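Local coordinates for hypothetical protein, haloacid dehalogenase-like hydrolase (Bacillus subtilis, PDB 1NRW) that removes phosphate in vitro from phosphorylated five- and six-carbon sugars and nucleoside monophosphates, and more weakly from FMN, as a magnesium-dependent HAD-superfamily phosphatase, at residues A[27-31]-A[57-61]; A[99-103]-A[179-184]; A[173-179]-A[206-212]; A[253-259]-A[269-275]. One frame throughout, in Å; residues are numbered along the deposited sequence.

Interaction 1 of 4, residues A[27-31]-A[57-61]; sequences ENALR and PLGIK
Residues 27-31 form one regular turn of helix 24-35, with Arg31 N bonded to Glu27 O at 3.1 Å, while 57-61 is the irregular link between helix 48-55 and strand 63-66. The backbones stay well apart: the nearest CA atoms are those of Glu27 and Ile60, 7.9 Å from each other. Gly59, at phi/psi 72/19, is the C-prime residue of the Schellman motif that ends helix 48-55, and Ile60 returns to extended angles (-85/133). In the Rossmann-like HAD core this sets the turn that follows helix 48-55 against the side of helix 24-35. Glu27 (chi1 t, chi2 t) and Arg31 (m, t, t) form a salt bridge along the helix, NE to OE2 3.0 Å. Arg31 NH2 also gives a weak hydrogen bond to Gly59 O (3.2 Å) and lies 3.0 Å from Leu58 O; water 1 joins Arg31 NH1 to Gly59 O. Ile60 (m, t) supplies the apolar part of the contact, its CD1 3.9 Å from Glu27 CG and its CG2 4.3 Å from Leu30 CD1.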
loop_
_atom_site.group_PDB
_atom_site.type_symbol
_atom_site.label_atom_id
_atom_site.label_comp_id
_atom_site.label_asym_id
_atom_site.label_seq_id
_atom_site.Cartn_x
_atom_site.Cartn_y
_atom_site.Cartn_z
ATOM N N GLU A 27 3.098 9.092 -15.996
ATOM C CA GLU A 27 2.490 8.130 -16.904
ATOM C C GLU A 27 3.453 7.857 -18.052
ATOM O O GLU A 27 3.670 6.708 -18.422
ATOM C CB GLU A 27 1.160 8.640 -17.473
ATOM C CG GLU A 27 0.439 7.568 -18.289
ATOM C CD GLU A 27 -0.815 8.066 -18.982
ATOM O OE1 GLU A 27 -1.337 9.130 -18.590
ATOM O OE2 GLU A 27 -1.283 7.382 -19.916
ATOM N N ASN A 28 4.027 8.918 -18.616
ATOM C CA ASN A 28 4.977 8.760 -19.711
ATOM C C ASN A 28 6.189 7.942 -19.273
ATOM O O ASN A 28 6.675 7.096 -20.024
ATOM C CB ASN A 28 5.437 10.127 -20.237
ATOM C CG ASN A 28 4.363 10.834 -21.053
ATOM O OD1 ASN A 28 3.721 10.230 -21.913
ATOM N ND2 ASN A 28 4.177 12.126 -20.797
ATOM N N ALA A 29 6.673 8.190 -18.057
ATOM C CA ALA A 29 7.831 7.460 -17.539
ATOM C C ALA A 29 7.527 5.969 -17.393
ATOM O O ALA A 29 8.375 5.125 -17.698
ATOM C CB ALA A 29 8.268 8.047 -16.192
ATOM N N LEU A 30 6.324 5.640 -16.927
ATOM C CA LEU A 30 5.929 4.240 -16.763
ATOM C C LEU A 30 5.865 3.524 -18.107
ATOM O O LEU A 30 6.367 2.407 -18.256
ATOM C CB LEU A 30 4.557 4.123 -16.088
ATOM C CG LEU A 30 4.426 4.351 -14.583
ATOM C CD1 LEU A 30 2.993 4.054 -14.153
ATOM C CD2 LEU A 30 5.391 3.451 -13.840
ATOM N N ARG A 31 5.229 4.164 -19.082
ATOM C CA ARG A 31 5.106 3.578 -20.408
ATOM C C ARG A 31 6.466 3.437 -21.080
ATOM O O ARG A 31 6.703 2.472 -21.803
ATOM C CB ARG A 31 4.172 4.421 -21.275
ATOM C CG ARG A 31 2.734 4.419 -20.773
ATOM C CD ARG A 31 1.829 5.272 -21.641
ATOM N NE ARG A 31 0.450 5.250 -21.157
ATOM C CZ ARG A 31 -0.340 4.179 -21.182
ATOM N NH1 ARG A 31 0.104 3.026 -21.673
ATOM N NH2 ARG A 31 -1.577 4.260 -20.710
ATOM N N PRO A 57 -9.025 4.141 -16.142
ATOM C CA PRO A 57 -9.315 5.322 -16.968
ATOM C C PRO A 57 -8.106 5.835 -17.751
ATOM O O PRO A 57 -8.256 6.518 -18.768
ATOM C CB PRO A 57 -9.797 6.351 -15.946
ATOM C CG PRO A 57 -10.338 5.508 -14.825
ATOM C CD PRO A 57 -9.315 4.414 -14.725
ATOM N N LEU A 58 -6.908 5.512 -17.271
ATOM C CA LEU A 58 -5.680 5.958 -17.921
ATOM C C LEU A 58 -5.101 4.927 -18.876
ATOM O O LEU A 58 -4.138 5.210 -19.594
ATOM C CB LEU A 58 -4.626 6.296 -16.866
ATOM C CG LEU A 58 -4.986 7.418 -15.897
ATOM C CD1 LEU A 58 -3.887 7.539 -14.854
ATOM C CD2 LEU A 58 -5.163 8.724 -16.662
ATOM N N GLY A 59 -5.678 3.731 -18.877
ATOM C CA GLY A 59 -5.177 2.682 -19.745
ATOM C C GLY A 59 -3.839 2.134 -19.279
ATOM O O GLY A 59 -3.111 1.517 -20.054
ATOM N N ILE A 60 -3.506 2.360 -18.012
ATOM C CA ILE A 60 -2.247 1.877 -17.460
ATOM C C ILE A 60 -2.400 0.436 -16.989
ATOM O O ILE A 60 -3.366 0.092 -16.308
ATOM C CB ILE A 60 -1.775 2.754 -16.270
ATOM C CG1 ILE A 60 -1.396 4.152 -16.774
ATOM C CG2 ILE A 60 -0.585 2.094 -15.561
ATOM C CD1 ILE A 60 -1.052 5.133 -15.670
ATOM N N LYS A 61 -1.444 -0.404 -17.370
ATOM C CA LYS A 61 -1.450 -1.811 -16.985
ATOM C C LYS A 61 -0.066 -2.218 -16.505
ATOM O O LYS A 61 0.889 -2.248 -17.283
ATOM C CB LYS A 61 -1.853 -2.694 -18.165
ATOM C CG LYS A 61 -3.302 -2.542 -18.592
ATOM C CD LYS A 61 -3.649 -3.534 -19.689
ATOM C CE LYS A 61 -5.131 -3.492 -20.024
ATOM N NZ LYS A 61 -5.484 -4.487 -21.077
HETATM O O HOH W 1 -1.001 -0.029 -21.438
#

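Interaction 2 of 4, residues A[99-103]-A[179-184]; sequences SENYY and SFFKEK
Lys184 (chi1 to chi3 all m, chi4 t) reaches from one helix across the Tyr102 ring to the end of another, its NZ hydrogen-bonded to Glu100 O at 2.7 Å. Its CE lies over a face of Tyr102, 4.2 Å from the ring centroid, a CH-pi contact. In the cap domain this joins the end of helix 87-99 to the start of helix 182-192, beside strands 103-108 and 172-178. Segment 99-103 leaves its helix through a Schellman motif with Asn101 as C-prime (phi/psi 65/34), then extends. Segment 179-184 begins with an ST turn, Phe181 N to Ser179 OG 3.3 Å; Phe181 stands at the N-cap position. The closest CA pair is Tyr102 and Ser179, 5.6 Å. Tyr102 (chi1 m) donates from OH to Lys184 O at 2.6 Å, and water 4 joins that OH to Lys184 NZ. Tyr103 and Phe180 meet obliquely, ring centroids 5.9 Å apart. Glu100 OE1 completes a salt bridge to Lys184 NZ at 3.2 Å, so the ammonium meets carboxylate and carbonyl where the helix dipole suits positive charge.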
loop_
_atom_site.group_PDB
_atom_site.type_symbol
_atom_site.label_atom_id
_atom_site.label_comp_id
_atom_site.label_asym_id
_atom_site.label_seq_id
_atom_site.Cartn_x
_atom_site.Cartn_y
_atom_site.Cartn_z
ATOM N N SER A 99 -13.207 -4.152 19.876
ATOM C CA SER A 99 -13.484 -3.978 21.300
ATOM C C SER A 99 -12.721 -2.793 21.886
ATOM O O SER A 99 -13.172 -2.179 22.856
ATOM C CB SER A 99 -13.128 -5.249 22.079
ATOM O OG SER A 99 -11.727 -5.462 22.130
ATOM N N GLU A 100 -11.576 -2.466 21.291
ATOM C CA GLU A 100 -10.755 -1.359 21.775
ATOM C C GLU A 100 -11.017 -0.026 21.078
ATOM O O GLU A 100 -10.251 0.923 21.227
ATOM C CB GLU A 100 -9.272 -1.714 21.673
ATOM C CG GLU A 100 -8.787 -2.656 22.763
ATOM C CD GLU A 100 -9.052 -2.111 24.156
ATOM O OE1 GLU A 100 -8.780 -0.915 24.390
ATOM O OE2 GLU A 100 -9.528 -2.881 25.017
ATOM N N ASN A 101 -12.089 0.032 20.300
ATOM C CA ASN A 101 -12.482 1.260 19.621
ATOM C C ASN A 101 -11.538 1.818 18.556
ATOM O O ASN A 101 -11.409 3.033 18.407
ATOM C CB ASN A 101 -12.770 2.333 20.670
ATOM C CG ASN A 101 -13.737 1.851 21.727
ATOM O OD1 ASN A 101 -14.861 1.458 21.414
ATOM N ND2 ASN A 101 -13.307 1.867 22.985
ATOM N N TYR A 102 -10.869 0.935 17.827
ATOM C CA TYR A 102 -9.998 1.368 16.740
ATOM C C TYR A 102 -10.864 1.363 15.491
ATOM O O TYR A 102 -11.784 0.551 15.391
ATOM C CB TYR A 102 -8.869 0.362 16.509
ATOM C CG TYR A 102 -7.774 0.368 17.541
ATOM C CD1 TYR A 102 -6.642 1.174 17.382
ATOM C CD2 TYR A 102 -7.861 -0.439 18.673
ATOM C CE1 TYR A 102 -5.619 1.170 18.331
ATOM C CE2 TYR A 102 -6.852 -0.450 19.624
ATOM C CZ TYR A 102 -5.736 0.353 19.450
ATOM O OH TYR A 102 -4.747 0.336 20.400
ATOM N N TYR A 103 -10.602 2.271 14.553
ATOM C CA TYR A 103 -11.332 2.236 13.292
ATOM C C TYR A 103 -10.557 1.138 12.569
ATOM O O TYR A 103 -9.355 0.983 12.800
ATOM C CB TYR A 103 -11.160 3.521 12.471
ATOM C CG TYR A 103 -11.819 4.770 13.002
ATOM C CD1 TYR A 103 -12.691 4.728 14.088
ATOM C CD2 TYR A 103 -11.555 6.009 12.413
ATOM C CE1 TYR A 103 -13.278 5.895 14.581
ATOM C CE2 TYR A 103 -12.137 7.176 12.893
ATOM C CZ TYR A 103 -12.993 7.114 13.979
ATOM O OH TYR A 103 -13.540 8.276 14.477
ATOM N N SER A 179 -6.257 5.072 14.728
ATOM C CA SER A 179 -6.659 5.778 15.942
ATOM C C SER A 179 -6.056 7.176 15.957
ATOM O O SER A 179 -4.901 7.362 15.574
ATOM C CB SER A 179 -6.213 5.039 17.205
ATOM O OG SER A 179 -6.689 5.723 18.354
ATOM N N PHE A 180 -6.843 8.157 16.388
ATOM C CA PHE A 180 -6.364 9.535 16.475
ATOM C C PHE A 180 -5.400 9.688 17.645
ATOM O O PHE A 180 -4.622 10.641 17.700
ATOM C CB PHE A 180 -7.529 10.500 16.723
ATOM C CG PHE A 180 -8.433 10.693 15.548
ATOM C CD1 PHE A 180 -7.981 11.336 14.404
ATOM C CD2 PHE A 180 -9.755 10.263 15.599
ATOM C CE1 PHE A 180 -8.838 11.555 13.325
ATOM C CE2 PHE A 180 -10.618 10.477 14.526
ATOM C CZ PHE A 180 -10.157 11.124 13.389
ATOM N N PHE A 181 -5.454 8.740 18.575
ATOM C CA PHE A 181 -4.652 8.806 19.793
ATOM C C PHE A 181 -3.320 8.076 19.829
ATOM O O PHE A 181 -3.247 6.862 19.637
ATOM C CB PHE A 181 -5.530 8.356 20.956
ATOM C CG PHE A 181 -6.859 9.046 20.986
ATOM C CD1 PHE A 181 -6.948 10.391 21.336
ATOM C CD2 PHE A 181 -8.015 8.375 20.597
ATOM C CE1 PHE A 181 -8.169 11.059 21.295
ATOM C CE2 PHE A 181 -9.239 9.034 20.551
ATOM C CZ PHE A 181 -9.316 10.381 20.901
ATOM N N LYS A 182 -2.268 8.838 20.112
ATOM C CA LYS A 182 -0.920 8.295 20.180
ATOM C C LYS A 182 -0.844 7.071 21.087
ATOM O O LYS A 182 -0.197 6.081 20.746
ATOM C CB LYS A 182 0.048 9.370 20.680
ATOM C CG LYS A 182 1.505 8.944 20.681
ATOM C CD LYS A 182 2.415 10.029 21.244
ATOM C CE LYS A 182 2.163 10.260 22.729
ATOM N NZ LYS A 182 3.072 11.295 23.300
ATOM N N GLU A 183 -1.508 7.138 22.237
ATOM C CA GLU A 183 -1.493 6.032 23.194
ATOM C C GLU A 183 -2.053 4.742 22.605
ATOM O O GLU A 183 -1.530 3.654 22.863
ATOM C CB GLU A 183 -2.299 6.396 24.446
ATOM C CG GLU A 183 -1.827 7.652 25.171
ATOM C CD GLU A 183 -1.936 8.902 24.317
ATOM O OE1 GLU A 183 -3.009 9.128 23.717
ATOM O OE2 GLU A 183 -0.947 9.664 24.250
ATOM N N LYS A 184 -3.127 4.865 21.830
ATOM C CA LYS A 184 -3.763 3.711 21.205
ATOM C C LYS A 184 -2.863 3.139 20.117
ATOM O O LYS A 184 -2.771 1.923 19.947
ATOM C CB LYS A 184 -5.106 4.120 20.598
ATOM C CG LYS A 184 -6.070 4.741 21.593
ATOM C CD LYS A 184 -6.654 3.701 22.521
ATOM C CE LYS A 184 -7.654 2.808 21.797
ATOM N NZ LYS A 184 -8.214 1.790 22.726
HETATM O O HOH W 2 -9.328 5.158 19.008
HETATM O O HOH W 3 -10.580 3.690 23.925
HETATM O O HOH W 4 -5.666 0.444 22.966
#

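Interaction 3 of 4, residues A[173-179]-A[206-212]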
loop_
_atom_site.group_PDB
_atom_site.type_symbol
_atom_site.label_atom_id
_atom_site.label_comp_id
_atom_site.label_asym_id
_atom_site.label_seq_id
_atom_site.Cartn_x
_atom_site.Cartn_y
_atom_site.Cartn_z
ATOM N N TYR A 173 -6.618 -10.642 3.822
ATOM C CA TYR A 173 -5.293 -10.315 3.303
ATOM C C TYR A 173 -4.523 -9.277 4.104
ATOM O O TYR A 173 -3.333 -9.439 4.356
ATOM C CB TYR A 173 -5.397 -9.817 1.860
ATOM C CG TYR A 173 -6.052 -10.784 0.905
ATOM C CD1 TYR A 173 -5.663 -12.125 0.857
ATOM C CD2 TYR A 173 -7.052 -10.357 0.035
ATOM C CE1 TYR A 173 -6.259 -13.013 -0.038
ATOM C CE2 TYR A 173 -7.652 -11.233 -0.862
ATOM C CZ TYR A 173 -7.251 -12.560 -0.893
ATOM O OH TYR A 173 -7.844 -13.424 -1.785
ATOM N N ASN A 174 -5.199 -8.199 4.489
ATOM C CA ASN A 174 -4.538 -7.124 5.216
ATOM C C ASN A 174 -5.583 -6.460 6.097
ATOM O O ASN A 174 -6.742 -6.325 5.699
ATOM C CB ASN A 174 -3.955 -6.126 4.194
ATOM C CG ASN A 174 -3.002 -5.108 4.811
ATOM O OD1 ASN A 174 -2.296 -5.393 5.776
ATOM N ND2 ASN A 174 -2.957 -3.913 4.217
ATOM N N ILE A 175 -5.176 -6.081 7.301
ATOM C CA ILE A 175 -6.069 -5.416 8.240
ATOM C C ILE A 175 -5.441 -4.098 8.654
ATOM O O ILE A 175 -4.327 -4.067 9.187
ATOM C CB ILE A 175 -6.310 -6.273 9.503
ATOM C CG1 ILE A 175 -6.976 -7.596 9.113
ATOM C CG2 ILE A 175 -7.201 -5.511 10.488
ATOM C CD1 ILE A 175 -7.098 -8.596 10.265
ATOM N N LEU A 176 -6.152 -3.008 8.388
ATOM C CA LEU A 176 -5.673 -1.680 8.754
ATOM C C LEU A 176 -6.368 -1.239 10.041
ATOM O O LEU A 176 -7.585 -1.372 10.167
ATOM C CB LEU A 176 -5.968 -0.679 7.627
ATOM C CG LEU A 176 -5.566 0.791 7.847
ATOM C CD1 LEU A 176 -5.338 1.462 6.502
ATOM C CD2 LEU A 176 -6.645 1.529 8.648
ATOM N N GLY A 177 -5.575 -0.756 10.992
ATOM C CA GLY A 177 -6.093 -0.257 12.256
ATOM C C GLY A 177 -5.763 1.223 12.328
ATOM O O GLY A 177 -4.677 1.632 11.923
ATOM N N PHE A 178 -6.680 2.029 12.853
ATOM C CA PHE A 178 -6.470 3.473 12.925
ATOM C C PHE A 178 -6.967 4.059 14.239
ATOM O O PHE A 178 -7.967 3.602 14.791
ATOM C CB PHE A 178 -7.222 4.136 11.762
ATOM C CG PHE A 178 -7.279 5.644 11.824
ATOM C CD1 PHE A 178 -6.420 6.420 11.048
ATOM C CD2 PHE A 178 -8.221 6.286 12.627
ATOM C CE1 PHE A 178 -6.499 7.818 11.064
ATOM C CE2 PHE A 178 -8.313 7.683 12.655
ATOM C CZ PHE A 178 -7.450 8.449 11.871
ATOM N N SER A 179 -6.257 5.072 14.728
ATOM C CA SER A 179 -6.659 5.778 15.942
ATOM C C SER A 179 -6.056 7.176 15.957
ATOM O O SER A 179 -4.901 7.362 15.574
ATOM C CB SER A 179 -6.213 5.039 17.205
ATOM O OG SER A 179 -6.689 5.723 18.354
ATOM N N HIS A 206 -1.298 7.813 11.629
ATOM C CA HIS A 206 -2.255 7.289 12.592
ATOM C C HIS A 206 -2.799 5.894 12.306
ATOM O O HIS A 206 -3.890 5.538 12.756
ATOM C CB HIS A 206 -3.402 8.282 12.780
ATOM C CG HIS A 206 -2.953 9.615 13.291
ATOM N ND1 HIS A 206 -2.403 10.579 12.474
ATOM C CD2 HIS A 206 -2.918 10.121 14.548
ATOM C CE1 HIS A 206 -2.045 11.620 13.205
ATOM N NE2 HIS A 206 -2.345 11.369 14.467
ATOM N N ASN A 207 -2.044 5.098 11.558
ATOM C CA ASN A 207 -2.484 3.737 11.296
ATOM C C ASN A 207 -1.344 2.745 11.399
ATOM O O ASN A 207 -0.172 3.114 11.561
ATOM C CB ASN A 207 -3.167 3.606 9.909
ATOM C CG ASN A 207 -2.175 3.508 8.737
ATOM O OD1 ASN A 207 -1.121 2.880 8.834
ATOM N ND2 ASN A 207 -2.542 4.108 7.611
ATOM N N PHE A 208 -1.726 1.476 11.376
ATOM C CA PHE A 208 -0.798 0.362 11.355
ATOM C C PHE A 208 -1.538 -0.691 10.549
ATOM O O PHE A 208 -2.772 -0.688 10.499
ATOM C CB PHE A 208 -0.417 -0.133 12.766
ATOM C CG PHE A 208 -1.582 -0.443 13.667
ATOM C CD1 PHE A 208 -2.159 -1.710 13.677
ATOM C CD2 PHE A 208 -2.053 0.516 14.559
ATOM C CE1 PHE A 208 -3.189 -2.018 14.571
ATOM C CE2 PHE A 208 -3.080 0.220 15.457
ATOM C CZ PHE A 208 -3.647 -1.049 15.463
ATOM N N GLU A 209 -0.791 -1.548 9.864
ATOM C CA GLU A 209 -1.395 -2.589 9.047
ATOM C C GLU A 209 -0.829 -3.940 9.442
ATOM O O GLU A 209 0.354 -4.061 9.758
ATOM C CB GLU A 209 -1.122 -2.330 7.559
ATOM C CG GLU A 209 -1.782 -1.059 7.002
ATOM C CD GLU A 209 -1.433 -0.804 5.540
ATOM O OE1 GLU A 209 -1.055 -1.766 4.829
ATOM O OE2 GLU A 209 -1.550 0.359 5.093
ATOM N N LEU A 210 -1.688 -4.951 9.418
ATOM C CA LEU A 210 -1.292 -6.304 9.767
ATOM C C LEU A 210 -1.638 -7.281 8.652
ATOM O O LEU A 210 -2.785 -7.358 8.213
ATOM C CB LEU A 210 -2.001 -6.736 11.055
ATOM C CG LEU A 210 -1.591 -5.999 12.333
ATOM C CD1 LEU A 210 -2.627 -6.248 13.423
ATOM C CD2 LEU A 210 -0.214 -6.469 12.777
ATOM N N SER A 211 -0.636 -8.018 8.189
ATOM C CA SER A 211 -0.841 -9.027 7.157
ATOM C C SER A 211 -0.093 -10.265 7.645
ATOM O O SER A 211 0.536 -10.225 8.705
ATOM C CB SER A 211 -0.289 -8.544 5.810
ATOM O OG SER A 211 1.057 -8.126 5.929
ATOM N N SER A 212 -0.164 -11.360 6.897
ATOM C CA SER A 212 0.525 -12.571 7.323
ATOM C C SER A 212 2.040 -12.381 7.272
ATOM O O SER A 212 2.543 -11.491 6.585
ATOM C CB SER A 212 0.114 -13.753 6.449
ATOM O OG SER A 212 0.528 -14.974 7.044
HETATM O O HOH W 5 -1.820 -11.631 4.598
#
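Phe208 turns the face of its ring under Gly177, whose CA sits 4.2 Å from the ring centroid in a CH-pi contact; a CB on residue 177 would collide with Phe208 CZ. The two residues are also a hydrogen-bonded antiparallel pair, Gly177 N to Phe208 O 2.8 Å and Phe208 N to Gly177 O 3.0 Å. Ile175 and Leu210 form the next such pair (2.9 and 2.8 Å, N to O each way), and Ser179 N to His206 O (3.1 Å) extends the ladder. Strands 172-178 and 207-212 are neighbours in the six-stranded sheet of the cap domain that Cof-type HAD phosphatases carry over their catalytic core. Ile175, Phe208 and Leu210 point to one face, where helix 182-192 covers Phe208 and Leu210; Leu176 and Phe178 point to the other, against helix 118-132. On that second face Asn174 ND2 donates to Glu209 OE1 (2.9 Å) and also to Gly45 O, of a phosphate-site residue. Glu209 OE2 is hydrogen-bonded to Ser203 OG, and the Glu209 side chain lies about 5 Å from the bound phosphate ion.

Interaction 4 of 4, residues A[253-259]-A[269-275]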
loop_
_atom_site.group_PDB
_atom_site.type_symbol
_atom_site.label_atom_id
_atom_site.label_comp_id
_atom_site.label_asym_id
_atom_site.label_seq_id
_atom_site.Cartn_x
_atom_site.Cartn_y
_atom_site.Cartn_z
ATOM N N LYS A 253 18.458 -1.774 -5.743
ATOM C CA LYS A 253 18.575 -0.335 -5.529
ATOM C C LYS A 253 17.303 0.194 -4.876
ATOM O O LYS A 253 16.221 0.103 -5.460
ATOM C CB LYS A 253 18.804 0.402 -6.853
ATOM C CG LYS A 253 20.158 0.133 -7.491
ATOM C CD LYS A 253 20.441 1.078 -8.657
ATOM C CE LYS A 253 20.585 2.527 -8.194
ATOM N NZ LYS A 253 21.082 3.426 -9.281
ATOM N N GLY A 254 17.440 0.716 -3.660
ATOM C CA GLY A 254 16.305 1.272 -2.943
ATOM C C GLY A 254 16.285 2.779 -3.127
ATOM O O GLY A 254 17.285 3.449 -2.860
ATOM N N VAL A 255 15.156 3.317 -3.584
ATOM C CA VAL A 255 15.044 4.757 -3.809
ATOM C C VAL A 255 13.990 5.393 -2.906
ATOM O O VAL A 255 12.873 4.889 -2.784
ATOM C CB VAL A 255 14.679 5.060 -5.284
ATOM C CG1 VAL A 255 14.675 6.567 -5.525
ATOM C CG2 VAL A 255 15.671 4.373 -6.221
ATOM N N ALA A 256 14.354 6.502 -2.270
ATOM C CA ALA A 256 13.433 7.209 -1.394
ATOM C C ALA A 256 12.869 8.431 -2.111
ATOM O O ALA A 256 13.594 9.135 -2.811
ATOM C CB ALA A 256 14.145 7.638 -0.123
HETATM N N MSE A 257 11.574 8.674 -1.947
HETATM C CA MSE A 257 10.939 9.841 -2.554
HETATM C C MSE A 257 11.417 11.085 -1.802
HETATM O O MSE A 257 11.852 10.989 -0.652
HETATM C CB MSE A 257 9.412 9.729 -2.435
HETATM C CG MSE A 257 8.813 8.592 -3.250
HETATM SE SE MSE A 257 9.096 8.863 -5.139
HETATM C CE MSE A 257 8.200 10.574 -5.320
ATOM N N GLY A 258 11.336 12.247 -2.445
ATOM C CA GLY A 258 11.766 13.477 -1.796
ATOM C C GLY A 258 10.952 13.796 -0.548
ATOM O O GLY A 258 11.457 14.418 0.389
ATOM N N ASN A 259 9.696 13.353 -0.540
ATOM C CA ASN A 259 8.779 13.575 0.578
ATOM C C ASN A 259 8.748 12.383 1.530
ATOM O O ASN A 259 7.870 12.290 2.390
ATOM C CB ASN A 259 7.361 13.819 0.044
ATOM C CG ASN A 259 6.906 12.732 -0.926
ATOM O OD1 ASN A 259 7.501 12.544 -1.986
ATOM N ND2 ASN A 259 5.845 12.015 -0.564
ATOM N N ASP A 269 19.456 4.038 -1.226
ATOM C CA ASP A 269 20.721 4.126 -1.956
ATOM C C ASP A 269 20.694 5.373 -2.838
ATOM O O ASP A 269 21.734 5.859 -3.289
ATOM C CB ASP A 269 20.895 2.896 -2.846
ATOM C CG ASP A 269 20.808 1.600 -2.069
ATOM O OD1 ASP A 269 21.709 1.346 -1.244
ATOM O OD2 ASP A 269 19.838 0.838 -2.279
ATOM N N ALA A 270 19.489 5.874 -3.089
ATOM C CA ALA A 270 19.292 7.053 -3.921
ATOM C C ALA A 270 18.042 7.782 -3.446
ATOM O O ALA A 270 17.155 7.177 -2.838
ATOM C CB ALA A 270 19.141 6.642 -5.391
ATOM N N VAL A 271 17.984 9.085 -3.705
ATOM C CA VAL A 271 16.834 9.889 -3.309
ATOM C C VAL A 271 16.397 10.686 -4.522
ATOM O O VAL A 271 17.228 11.271 -5.223
ATOM C CB VAL A 271 17.185 10.870 -2.161
ATOM C CG1 VAL A 271 15.938 11.632 -1.720
ATOM C CG2 VAL A 271 17.782 10.102 -0.985
ATOM N N THR A 272 15.094 10.706 -4.777
ATOM C CA THR A 272 14.570 11.432 -5.922
ATOM C C THR A 272 13.744 12.638 -5.463
ATOM O O THR A 272 13.749 12.987 -4.281
ATOM C CB THR A 272 13.733 10.481 -6.823
ATOM O OG1 THR A 272 13.364 11.152 -8.034
ATOM C CG2 THR A 272 12.475 10.007 -6.094
ATOM N N LEU A 273 13.060 13.287 -6.402
ATOM C CA LEU A 273 12.245 14.459 -6.096
ATOM C C LEU A 273 10.973 14.044 -5.351
ATOM O O LEU A 273 10.725 12.857 -5.162
ATOM C CB LEU A 273 11.868 15.181 -7.394
ATOM C CG LEU A 273 13.040 15.433 -8.354
ATOM C CD1 LEU A 273 12.553 16.131 -9.613
ATOM C CD2 LEU A 273 14.095 16.269 -7.649
ATOM N N THR A 274 10.178 15.018 -4.916
ATOM C CA THR A 274 8.933 14.697 -4.211
ATOM C C THR A 274 7.929 14.106 -5.196
ATOM O O THR A 274 8.095 14.223 -6.415
ATOM C CB THR A 274 8.276 15.946 -3.584
ATOM O OG1 THR A 274 7.873 16.848 -4.623
ATOM C CG2 THR A 274 9.239 16.646 -2.646
ATOM N N ASN A 275 6.877 13.483 -4.674
ATOM C CA ASN A 275 5.875 12.908 -5.559
ATOM C C ASN A 275 5.273 13.983 -6.453
ATOM O O ASN A 275 5.046 13.749 -7.640
ATOM C CB ASN A 275 4.781 12.177 -4.759
ATOM C CG ASN A 275 4.096 13.057 -3.717
ATOM O OD1 ASN A 275 4.668 14.024 -3.216
ATOM N ND2 ASN A 275 2.864 12.695 -3.368
#
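Lys253 starts the strand beside Asp269, its CA 3.7 Å from Asp269 OD2, while its NZ reaches Leu287 O. Gly254 is held through both its backbone N and its backbone O: N donates to Asp269 OD2 (2.8 Å), and O accepts from Asp269 N (2.8 Å) and Ala270 N (3.3 Å). Val255 pairs with Ala270 in parallel register and packs CG2 on Ala270 CB at 4.2 Å. Ala256, paired with Val271, supplies the regular parallel bonds, N to Ala270 O and O from Thr272 N, both 2.9 Å. Met257, present as selenomethionine, has chi1 to chi3 all m; the side chain curls so that SE lies 3.7 Å from Thr272 CG2 and CE 3.3 Å from Asn275 N. Gly258 comes so close to the passing chain that a CB would clash with Thr274 N; its own N donates to Leu273 O (2.9 Å). Asn259 OD1 accepts from Asn275 N (2.9 Å), and its ND2 binds Gly13 O and Ala132 O. Strands 253-256 and 270-271, joined through helix 262-267, make a beta-alpha-beta crossover at the edge of the Rossmann-like HAD sheet, with Asn259 about 4 Å, side chain to side chain, from the metal ligand Asp240.

How the interactions relate
Interactions 2 and 3 belong to the cap and touch: they share Ser179, and Tyr103 O lies 2.9 Å from Phe178 N, a probable hydrogen bond between strands 103-108 and 172-178. Interaction 3 is the buried one, built on backbone ladders and side chains packed under helices; interaction 2, in the connections at the ends of two inner strands of the same sheet, is partly buried and relies on a lysine, carbonyl acceptors and waters. Interactions 1 and 4 lie in the catalytic core, their nearest atoms about 10 Å apart. Interaction 1 joins a helix to a loop through a partly exposed arginine, whereas interaction 4 pairs parallel strands. Interactions 3 and 4, about 25 Å apart between centres, each reach toward the phosphate and metal site, from cap and core respectively.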